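PDB 3L12: putative Glycerophosphoryl diester phosphodiesterase from Silicibacter pomeroyi, which belongs to the glycerophosphoryl diester phosphodiesterase family, whose members share a TIM-barrel fold, and carries a bound magnesium ion. Local coordinates for residues A[165-168]-A[169-173]; A[254-258]-A[259-263]; A[303-307]-A[308-312]. All blocks are in the same frame, centred on the assembly; numbering follows the deposited sequence. Where two conformers were deposited one is given.

Interaction 1 of 3, residues A[165-168]-A[169-173]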
ATOM      1  N   GLU A 165     -21.620 -29.133   2.872  1.00 11.42           N
ATOM      2  CA  GLU A 165     -22.059 -28.048   3.744  1.00 11.81           C
ATOM      3  C   GLU A 165     -21.159 -26.822   3.583  1.00 10.01           C
ATOM      4  O   GLU A 165     -21.626 -25.693   3.635  1.00 10.39           O
ATOM      5  CB  GLU A 165     -22.079 -28.478   5.193  1.00 14.06           C
ATOM      6  CG  GLU A 165     -23.254 -29.408   5.548  1.00 17.76           C
ATOM      7  CD  GLU A 165     -23.068 -30.088   6.898  1.00 19.72           C
ATOM      8  OE1 GLU A 165     -22.193 -29.652   7.669  1.00 22.45           O
ATOM      9  OE2 GLU A 165     -23.794 -31.057   7.171  1.00 21.32           O
HETATM   10  N   MSE A 166     -19.867 -27.046   3.416  1.00  8.90           N
HETATM   11  CA  MSE A 166     -18.921 -25.919   3.198  1.00  9.88           C
HETATM   12  C   MSE A 166     -19.336 -25.153   1.955  1.00  9.22           C
HETATM   13  O   MSE A 166     -19.483 -23.933   1.961  1.00 11.13           O
HETATM   14  CB  MSE A 166     -17.498 -26.414   3.048  1.00 11.21           C
HETATM   15  CG  MSE A 166     -16.562 -25.317   2.510  1.00 12.66           C
HETATM   16 SE   MSE A 166     -14.715 -25.772   2.656  0.75 13.93          SE
HETATM   17  CE  MSE A 166     -14.197 -23.985   2.632  1.00 12.81           C
ATOM     18  N   VAL A 167     -19.524 -25.899   0.866  1.00  9.51           N
ATOM     19  CA  VAL A 167     -19.921 -25.305  -0.395  1.00  7.22           C
ATOM     20  C   VAL A 167     -21.232 -24.534  -0.229  1.00  7.57           C
ATOM     21  O   VAL A 167     -21.332 -23.374  -0.628  1.00  9.47           O
ATOM     22  CB  VAL A 167     -19.994 -26.366  -1.527  1.00  8.79           C
ATOM     23  CG1 VAL A 167     -20.652 -25.753  -2.818  1.00 10.42           C
ATOM     24  CG2 VAL A 167     -18.619 -26.896  -1.851  1.00  8.29           C
ATOM     25  N   ALA A 168     -22.195 -25.117   0.447  1.00  8.06           N
ATOM     26  CA  ALA A 168     -23.495 -24.460   0.611  1.00  7.85           C
ATOM     27  C   ALA A 168     -23.400 -23.163   1.430  1.00  8.17           C
ATOM     28  O   ALA A 168     -24.119 -22.171   1.150  1.00  7.74           O
ATOM     29  CB  ALA A 168     -24.510 -25.431   1.243  1.00  8.22           C
ATOM     30  N   ALA A 169     -22.554 -23.198   2.455  1.00  8.82           N
ATOM     31  CA  ALA A 169     -22.338 -22.058   3.315  1.00  8.40           C
ATOM     32  C   ALA A 169     -21.660 -20.894   2.562  1.00  8.54           C
ATOM     33  O   ALA A 169     -22.065 -19.760   2.699  1.00  9.60           O
ATOM     34  CB  ALA A 169     -21.524 -22.503   4.571  1.00  7.47           C
ATOM     35  N   VAL A 170     -20.636 -21.213   1.784  1.00  6.20           N
ATOM     36  CA  VAL A 170     -19.974 -20.225   0.947  1.00  7.05           C
ATOM     37  C   VAL A 170     -20.983 -19.633  -0.037  1.00  6.25           C
ATOM     38  O   VAL A 170     -21.111 -18.413  -0.197  1.00  8.30           O
ATOM     39  CB  VAL A 170     -18.758 -20.852   0.247  1.00  8.43           C
ATOM     40  CG1 VAL A 170     -18.223 -19.951  -0.849  1.00  8.55           C
ATOM     41  CG2 VAL A 170     -17.683 -21.165   1.289  1.00  8.34           C
ATOM     42  N   LEU A 171     -21.779 -20.481  -0.672  1.00  7.42           N
ATOM     43  CA  LEU A 171     -22.781 -19.982  -1.655  1.00  9.08           C
ATOM     44  C   LEU A 171     -23.860 -19.102  -1.030  1.00  9.87           C
ATOM     45  O   LEU A 171     -24.291 -18.128  -1.643  1.00 10.65           O
ATOM     46  CB  LEU A 171     -23.422 -21.140  -2.406  1.00  8.89           C
ATOM     47  CG  LEU A 171     -22.458 -21.809  -3.390  1.00  9.30           C
ATOM     48  CD1 LEU A 171     -23.053 -23.117  -3.949  1.00  8.13           C
ATOM     49  CD2 LEU A 171     -22.062 -20.852  -4.537  1.00  9.97           C
ATOM     50  N   ALA A 172     -24.297 -19.450   0.174  1.00 10.39           N
ATOM     51  CA  ALA A 172     -25.294 -18.662   0.897  1.00 12.27           C
ATOM     52  C   ALA A 172     -24.782 -17.240   1.076  1.00 12.38           C
ATOM     53  O   ALA A 172     -25.549 -16.261   0.886  1.00 11.72           O
ATOM     54  CB  ALA A 172     -25.638 -19.295   2.254  1.00 13.26           C
ATOM     55  N   ASP A 173     -23.503 -17.112   1.410  1.00 10.81           N
ATOM     56  CA  ASP A 173     -22.897 -15.768   1.532  1.00 11.41           C
ATOM     57  C   ASP A 173     -22.844 -15.043   0.207  1.00 10.76           C
ATOM     58  O   ASP A 173     -23.232 -13.861   0.110  1.00  9.29           O
ATOM     59  CB  ASP A 173     -21.482 -15.837   2.102  1.00 12.31           C
ATOM     60  CG  ASP A 173     -21.440 -16.009   3.607  1.00 13.86           C
ATOM     61  OD1 ASP A 173     -22.451 -15.803   4.305  1.00 17.98           O
ATOM     62  OD2 ASP A 173     -20.354 -16.396   4.092  1.00 13.90           O
TER
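Val167 lays its CG1 methyl beside CD1 of Leu171, 3.7 Å away, the two side chains running the same way one helical turn apart. Both belong to helix 160-176, the helical arm of a right-handed beta-alpha-beta crossover between the parallel strands 145-150 and 183-187 of the TIM barrel. The pair illustrates how residues i and i+4 come to lie over one another on one side of a helix. CG1 of Val167 stands opposite the backbone N (chi1 171°), leaving CG2 next to that nitrogen, while Leu171 swings its CG away from its own carbonyl carbon and back along the preceding turn. That brings CG of Leu171 within 3.4 Å of Val167 O, the same oxygen that accepts the backbone N-H of Leu171. A looser pairing lies on another side of the turn, where Met166, a selenomethionine, has its CG 4.5 Å from CG2 of Val170.

Four successive i-to-i+4 backbone hydrogen bonds hold the turns in register: Ala169 N to Glu165 O, Val170 N to Met166 O at 3.0 Å, Leu171 N to Val167 O, and Ala172 N to Ala168 O.

The two pairs pack in different directions. Val167 packs on Leu192 and Gln199 of helix 190-199, and Leu171 on Gln199 as well as on Ala200 and Leu203. Met166 and Val170 lean on strand 48-55 at Met55 and Val53 respectively. The side chain of Met166 comes to about 11 Å from the magnesium ion, too far for coordination. Ala168 and Ala172 lie on an exposed part of the helix. Ala172 N is 2.9 Å from Ala168 O, and the methyl CB of Ala172 sits 3.4 Å from that same oxygen.

Interaction 2 of 3, residues A[254-258]-A[259-263]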
ATOM      1  N   LEU A 254       6.027 -21.636 -12.049  1.00 11.91           N
ATOM      2  CA  LEU A 254       7.192 -22.447 -12.506  1.00 13.12           C
ATOM      3  C   LEU A 254       6.778 -23.584 -13.375  1.00 15.24           C
ATOM      4  O   LEU A 254       7.632 -24.197 -14.036  1.00 14.20           O
ATOM      5  CB  LEU A 254       8.000 -22.977 -11.328  1.00 14.14           C
ATOM      6  CG  LEU A 254       8.766 -21.924 -10.542  1.00 16.14           C
ATOM      7  CD1 LEU A 254       9.545 -22.539  -9.406  1.00 17.43           C
ATOM      8  CD2 LEU A 254       9.654 -21.172 -11.489  1.00 15.83           C
ATOM      9  N   ASP A 255       5.469 -23.872 -13.424  1.00 13.93           N
ATOM     10  CA  ASP A 255       4.982 -24.996 -14.204  1.00 15.55           C
ATOM     11  C   ASP A 255       4.481 -24.574 -15.574  1.00 14.40           C
ATOM     12  O   ASP A 255       4.097 -25.406 -16.363  1.00 14.41           O
ATOM     13  CB  ASP A 255       3.787 -25.691 -13.494  1.00 16.15           C
ATOM     14  CG  ASP A 255       4.075 -26.118 -12.083  1.00 16.74           C
ATOM     15  OD1 ASP A 255       5.256 -26.268 -11.665  1.00 18.03           O
ATOM     16  OD2 ASP A 255       3.080 -26.375 -11.361  1.00 15.37           O
ATOM     17  N   VAL A 256       4.493 -23.269 -15.858  1.00 15.54           N
ATOM     18  CA  VAL A 256       3.940 -22.738 -17.072  1.00 14.50           C
ATOM     19  C   VAL A 256       4.944 -22.682 -18.216  1.00 18.70           C
ATOM     20  O   VAL A 256       6.118 -22.363 -18.001  1.00 19.99           O
ATOM     21  CB  VAL A 256       3.472 -21.289 -16.815  1.00 13.97           C
ATOM     22  CG1 VAL A 256       3.123 -20.504 -18.100  1.00 14.53           C
ATOM     23  CG2 VAL A 256       2.299 -21.271 -15.819  1.00 13.65           C
ATOM     24  N   THR A 257       4.466 -23.016 -19.406  1.00 18.94           N
ATOM     25  CA  THR A 257       5.242 -22.897 -20.648  1.00 18.44           C
ATOM     26  C   THR A 257       4.269 -22.279 -21.640  1.00 18.06           C
ATOM     27  O   THR A 257       3.060 -22.379 -21.454  1.00 16.60           O
ATOM     28  CB  THR A 257       5.714 -24.233 -21.177  1.00 18.91           C
ATOM     29  OG1 THR A 257       4.579 -25.062 -21.457  1.00 19.93           O
ATOM     30  CG2 THR A 257       6.596 -24.933 -20.163  1.00 19.67           C
ATOM     31  N   PRO A 258       4.759 -21.618 -22.692  1.00 18.45           N
ATOM     32  CA  PRO A 258       3.799 -21.022 -23.630  1.00 19.09           C
ATOM     33  C   PRO A 258       2.966 -22.042 -24.396  1.00 20.03           C
ATOM     34  O   PRO A 258       1.833 -21.741 -24.778  1.00 20.51           O
ATOM     35  CB  PRO A 258       4.694 -20.248 -24.596  1.00 19.77           C
ATOM     36  CG  PRO A 258       5.928 -20.009 -23.860  1.00 19.91           C
ATOM     37  CD  PRO A 258       6.137 -21.170 -22.963  1.00 19.44           C
ATOM     38  N   GLU A 259       3.544 -23.218 -24.601  1.00 19.91           N
ATOM     39  CA  GLU A 259       2.868 -24.316 -25.276  1.00 22.57           C
ATOM     40  C   GLU A 259       1.706 -24.805 -24.400  1.00 20.44           C
ATOM     41  O   GLU A 259       0.601 -25.004 -24.935  1.00 19.31           O
ATOM     42  CB  GLU A 259       3.835 -25.445 -25.696  1.00 25.67           C
ATOM     43  CG  GLU A 259       5.012 -25.789 -24.738  1.00 28.99           C
ATOM     44  CD  GLU A 259       6.162 -24.724 -24.714  1.00 30.89           C
ATOM     45  OE1 GLU A 259       7.238 -24.993 -24.140  1.00 33.32           O
ATOM     46  OE2 GLU A 259       5.992 -23.612 -25.257  1.00 31.78           O
ATOM     47  N   LEU A 260       1.936 -24.965 -23.080  1.00 18.45           N
ATOM     48  CA  LEU A 260       0.840 -25.361 -22.173  1.00 17.62           C
ATOM     49  C   LEU A 260      -0.243 -24.283 -22.151  1.00 16.64           C
ATOM     50  O   LEU A 260      -1.412 -24.611 -22.154  1.00 15.74           O
ATOM     51  CB  LEU A 260       1.313 -25.679 -20.745  1.00 18.11           C
ATOM     52  CG  LEU A 260       1.914 -27.048 -20.472  1.00 17.29           C
ATOM     53  CD1 LEU A 260       2.768 -27.072 -19.180  1.00 17.75           C
ATOM     54  CD2 LEU A 260       0.810 -28.175 -20.450  1.00 18.22           C
ATOM     55  N   VAL A 261       0.131 -22.994 -22.151  1.00 15.51           N
ATOM     56  CA  VAL A 261      -0.859 -21.912 -22.185  1.00 15.01           C
ATOM     57  C   VAL A 261      -1.660 -21.933 -23.483  1.00 14.79           C
ATOM     58  O   VAL A 261      -2.897 -21.807 -23.470  1.00 15.28           O
ATOM     59  CB  VAL A 261      -0.218 -20.505 -21.971  1.00 14.98           C
ATOM     60  CG1 VAL A 261      -1.237 -19.402 -22.323  1.00 14.10           C
ATOM     61  CG2 VAL A 261       0.371 -20.365 -20.561  1.00 15.60           C
ATOM     62  N   ALA A 262      -0.985 -22.096 -24.623  1.00 15.13           N
ATOM     63  CA  ALA A 262      -1.717 -22.180 -25.887  1.00 15.99           C
ATOM     64  C   ALA A 262      -2.604 -23.450 -25.953  1.00 15.43           C
ATOM     65  O   ALA A 262      -3.724 -23.397 -26.474  1.00 15.55           O
ATOM     66  CB  ALA A 262      -0.747 -22.135 -27.068  1.00 16.40           C
ATOM     67  N   GLU A 263      -2.125 -24.574 -25.415  1.00 15.99           N
ATOM     68  CA  GLU A 263      -2.953 -25.795 -25.359  1.00 15.57           C
ATOM     69  C   GLU A 263      -4.242 -25.525 -24.567  1.00 15.27           C
ATOM     70  O   GLU A 263      -5.344 -25.922 -24.975  1.00 15.76           O
ATOM     71  CB  GLU A 263      -2.210 -26.964 -24.708  1.00 16.82           C
ATOM     72  CG  GLU A 263      -3.006 -28.279 -24.736  1.00 17.84           C
ATOM     73  CD  GLU A 263      -2.307 -29.414 -24.046  1.00 18.88           C
ATOM     74  OE1 GLU A 263      -1.149 -29.237 -23.612  1.00 21.07           O
ATOM     75  OE2 GLU A 263      -2.931 -30.499 -23.904  1.00 21.26           O
TER
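This is a helix N-cap, placed where the loop after strand 248-251 of the TIM barrel turns into helix 258-266, with Thr257 as the capping residue. Its OG1 accepts the N-H of Leu260 at 3.1 Å, in place of the carbonyl that a preceding turn would have supplied. With chi1 at 60° the hydroxyl lies between the backbone N and the carbonyl carbon, a torsion that turns OG1 toward the amide of Leu260. Thr257 O takes the N-H of Val261, and Pro258 O that of Ala262, the latter at 2.8 Å. Proline suits the first helical position, since it has no N-H that would need an acceptor. The backbone N of Thr257 itself is buried by the contact and finds no partner in the model.

Val256, just before the cap, and Val261, in the first turn, form a hydrophobic staple: CG1 of Val256 meets CG2 of Val261 at 3.7 Å. Glu259 folds back over the start of the helix, its chain bent at chi2 (-73°) and crossing Thr257 at about a right angle. OE1 of Glu259 ends 3.4 Å from CB of Thr257, and OE2 the same distance from CD of Pro258. A carboxylate at this end would probably be favoured by the helix dipole.

Ahead of the cap, Asp255 OD2 is hydrogen-bonded to Leu211 N. Val256 and Val261 face helix 279-288 at Thr288, and Leu260 bridges to Trp249 of strand 248-251 and Pro238 of helix 237-244.

Interaction 3 of 3, residues A[303-307]-A[308-312]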
ATOM      1  N   ARG A 303       3.321  -1.832 -13.002  1.00  6.24           N
ATOM      2  CA  ARG A 303       4.415  -1.092 -13.641  1.00  4.81           C
ATOM      3  C   ARG A 303       5.139  -1.866 -14.749  1.00  6.40           C
ATOM      4  O   ARG A 303       5.502  -1.298 -15.783  1.00  5.33           O
ATOM      5  CB  ARG A 303       5.356  -0.573 -12.568  1.00  6.71           C
ATOM      6  CG  ARG A 303       4.755   0.588 -11.818  1.00  8.57           C
ATOM      7  CD  ARG A 303       4.798   1.946 -12.621  1.00  6.64           C
ATOM      8  NE  ARG A 303       6.205   2.255 -12.863  1.00  6.69           N
ATOM      9  CZ  ARG A 303       7.021   2.794 -11.974  1.00  7.15           C
ATOM     10  NH1 ARG A 303       6.550   3.381 -10.866  1.00  6.80           N
ATOM     11  NH2 ARG A 303       8.315   2.800 -12.227  1.00  6.78           N
ATOM     12  N   ILE A 304       5.266  -3.150 -14.552  1.00  4.95           N
ATOM     13  CA  ILE A 304       5.881  -4.024 -15.577  1.00  5.60           C
ATOM     14  C   ILE A 304       4.945  -4.130 -16.777  1.00  6.24           C
ATOM     15  O   ILE A 304       5.385  -3.966 -17.898  1.00  5.07           O
ATOM     16  CB  ILE A 304       6.276  -5.395 -15.022  1.00  6.87           C
ATOM     17  CG1 ILE A 304       7.530  -5.257 -14.136  1.00  7.14           C
ATOM     18  CG2 ILE A 304       6.501  -6.374 -16.144  1.00  6.74           C
ATOM     19  CD1 ILE A 304       7.740  -6.409 -13.238  1.00  8.20           C
ATOM     20  N   LEU A 305       3.636  -4.263 -16.537  1.00  5.26           N
ATOM     21  CA  LEU A 305       2.686  -4.299 -17.669  1.00  5.89           C
ATOM     22  C   LEU A 305       2.702  -2.988 -18.446  1.00  5.82           C
ATOM     23  O   LEU A 305       2.803  -2.984 -19.670  1.00  4.70           O
ATOM     24  CB  LEU A 305       1.279  -4.702 -17.238  1.00  5.47           C
ATOM     25  CG  LEU A 305       1.126  -6.105 -16.639  1.00  5.12           C
ATOM     26  CD1 LEU A 305      -0.277  -6.341 -16.081  1.00  6.99           C
ATOM     27  CD2 LEU A 305       1.477  -7.195 -17.673  1.00  5.74           C
ATOM     28  N   ILE A 306       2.697  -1.863 -17.739  1.00  4.44           N
ATOM     29  CA  ILE A 306       2.794  -0.574 -18.417  1.00  5.93           C
ATOM     30  C   ILE A 306       4.106  -0.444 -19.218  1.00  5.76           C
ATOM     31  O   ILE A 306       4.111   0.041 -20.328  1.00  5.22           O
ATOM     32  CB  ILE A 306       2.697   0.615 -17.396  1.00  5.51           C
ATOM     33  CG1 ILE A 306       1.306   0.730 -16.759  1.00  7.34           C
ATOM     34  CG2 ILE A 306       3.138   1.937 -18.031  1.00  5.06           C
ATOM     35  CD1 ILE A 306       0.160   0.900 -17.718  1.00  6.43           C
ATOM     36  N   ASP A 307       5.216  -0.889 -18.643  1.00  6.04           N
ATOM     37  CA  ASP A 307       6.490  -0.863 -19.330  1.00  6.43           C
ATOM     38  C   ASP A 307       6.462  -1.703 -20.647  1.00  6.53           C
ATOM     39  O   ASP A 307       7.140  -1.382 -21.643  1.00  7.06           O
ATOM     40  CB  ASP A 307       7.588  -1.410 -18.434  1.00  9.33           C
ATOM     41  CG  ASP A 307       8.941  -1.319 -19.119  1.00 11.63           C
ATOM     42  OD1 ASP A 307       9.472  -0.181 -19.198  1.00 10.02           O
ATOM     43  OD2 ASP A 307       9.402  -2.365 -19.680  1.00 14.51           O
HETATM   44  N   MSE A 308       5.649  -2.746 -20.633  1.00  4.55           N
HETATM   45  CA  MSE A 308       5.419  -3.624 -21.800  1.00  3.60           C
HETATM   46  C   MSE A 308       4.315  -3.146 -22.718  1.00  4.87           C
HETATM   47  O   MSE A 308       3.973  -3.819 -23.692  1.00  6.40           O
HETATM   48  CB  MSE A 308       5.071  -5.087 -21.327  1.00  5.75           C
HETATM   49  CG  MSE A 308       6.194  -5.662 -20.537  1.00  6.80           C
HETATM   50 SE   MSE A 308       5.809  -7.398 -19.800  0.75  4.31          SE
HETATM   51  CE  MSE A 308       5.808  -8.495 -21.395  1.00  9.82           C
ATOM     52  N   GLY A 309       3.782  -1.958 -22.476  1.00  6.79           N
ATOM     53  CA  GLY A 309       2.723  -1.410 -23.299  1.00  6.25           C
ATOM     54  C   GLY A 309       1.356  -2.029 -23.132  1.00  6.18           C
ATOM     55  O   GLY A 309       0.489  -1.809 -23.989  1.00  7.85           O
ATOM     56  N   LEU A 310       1.171  -2.794 -22.058  1.00  5.57           N
ATOM     57  CA  LEU A 310      -0.063  -3.517 -21.791  1.00  6.47           C
ATOM     58  C   LEU A 310      -0.859  -2.776 -20.702  1.00  7.00           C
ATOM     59  O   LEU A 310      -0.401  -1.797 -20.124  1.00  9.12           O
ATOM     60  CB  LEU A 310       0.259  -4.937 -21.345  1.00  6.69           C
ATOM     61  CG  LEU A 310       1.081  -5.796 -22.341  1.00  8.29           C
ATOM     62  CD1 LEU A 310       1.638  -7.078 -21.724  1.00  8.76           C
ATOM     63  CD2 LEU A 310       0.274  -6.079 -23.599  1.00  8.61           C
ATOM     64  N   SER A 311      -2.052  -3.285 -20.413  0.70  7.69           N
ATOM     65  CA  SER A 311      -2.857  -2.753 -19.338  0.70  8.96           C
ATOM     66  C   SER A 311      -3.622  -3.920 -18.727  0.70  8.86           C
ATOM     67  O   SER A 311      -3.538  -5.053 -19.204  0.70  8.94           O
ATOM     68  CB  SER A 311      -3.794  -1.696 -19.899  0.70 10.47           C
ATOM     69  OG  SER A 311      -4.730  -2.268 -20.790  0.70 10.50           O
ATOM     70  N   TRP A 312      -4.396  -3.638 -17.704  1.00  8.52           N
ATOM     71  CA  TRP A 312      -5.129  -4.714 -16.949  1.00  9.25           C
ATOM     72  C   TRP A 312      -6.605  -4.518 -16.908  1.00  9.91           C
ATOM     73  O   TRP A 312      -7.310  -5.389 -16.419  1.00 10.56           O
ATOM     74  CB  TRP A 312      -4.559  -4.901 -15.537  1.00  7.55           C
ATOM     75  CG  TRP A 312      -4.516  -3.630 -14.823  1.00  8.82           C
ATOM     76  CD1 TRP A 312      -5.504  -3.072 -14.072  1.00 12.32           C
ATOM     77  CD2 TRP A 312      -3.439  -2.667 -14.845  1.00  7.79           C
ATOM     78  NE1 TRP A 312      -5.090  -1.839 -13.601  1.00 12.41           N
ATOM     79  CE2 TRP A 312      -3.837  -1.568 -14.085  1.00  9.49           C
ATOM     80  CE3 TRP A 312      -2.204  -2.629 -15.453  1.00  8.71           C
ATOM     81  CZ2 TRP A 312      -2.995  -0.439 -13.919  1.00  9.48           C
ATOM     82  CZ3 TRP A 312      -1.407  -1.547 -15.310  1.00  9.93           C
ATOM     83  CH2 TRP A 312      -1.797  -0.462 -14.543  1.00  8.15           C
TER
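The indole of Trp312 is met obliquely by two side chains of the helix end: Ile306 CD1 comes to 3.8 Å from CZ3, and Leu305 CD1 to 4.2 Å from CE3. It is the six-membered half of the ring that takes both contacts, and CG1 of Ile306 lies as near to CZ3 as CD1 does. Trp312 CG sits between the backbone N and the carbonyl carbon (chi1 53°), which folds the ring back toward the helix. Beyond the pair, Phe120 of the second subunit packs on both Ile306 and Trp312, and Val20 of strand 19-23 touches Trp312 as well.

The turn joining these partners is a Schellman motif ending helix 298-307, the last helix of the TIM-barrel chain. Leu310 N donates to Leu305 O at 2.9 Å, from above the carbonyl plane, and Gly309 N to Ile306 O at 3.0 Å; Gly309, with positive phi, is the C-prime residue. Leu305 O also takes a weak bond from Met308 N, whose main acceptor is Ile304 O. Leu310 crosses Leu305, CD1 to CD2 at 4.1 Å. Met308, a selenomethionine bent at chi3 (71°), runs alongside Ile304, its SE 3.9 Å from CG2. Asp307 OD2 forms a salt bridge with Arg283 of helix 279-288, while Asp307 O accepts from Arg108 of the second subunit.

Overall arrangement
The three contacts follow one another along the chain, each a local arrangement in or at the end of a different helix of the layer around the strand barrel: interaction 1 within helix 160-176, interaction 2 at the start of helix 258-266, and interaction 3 at the end of helix 298-307. Interactions 2 and 3 are nearer neighbours, centres 21 Å apart, and both pack against helix 279-288. Interaction 1 lies 33 Å from interaction 2 and 37 Å from interaction 3, centre to centre, and on the opposite side of the chain's centre from interaction 3. The contacts are thus spread round the helical layer, and interaction 3 alone lies at the subunit interface.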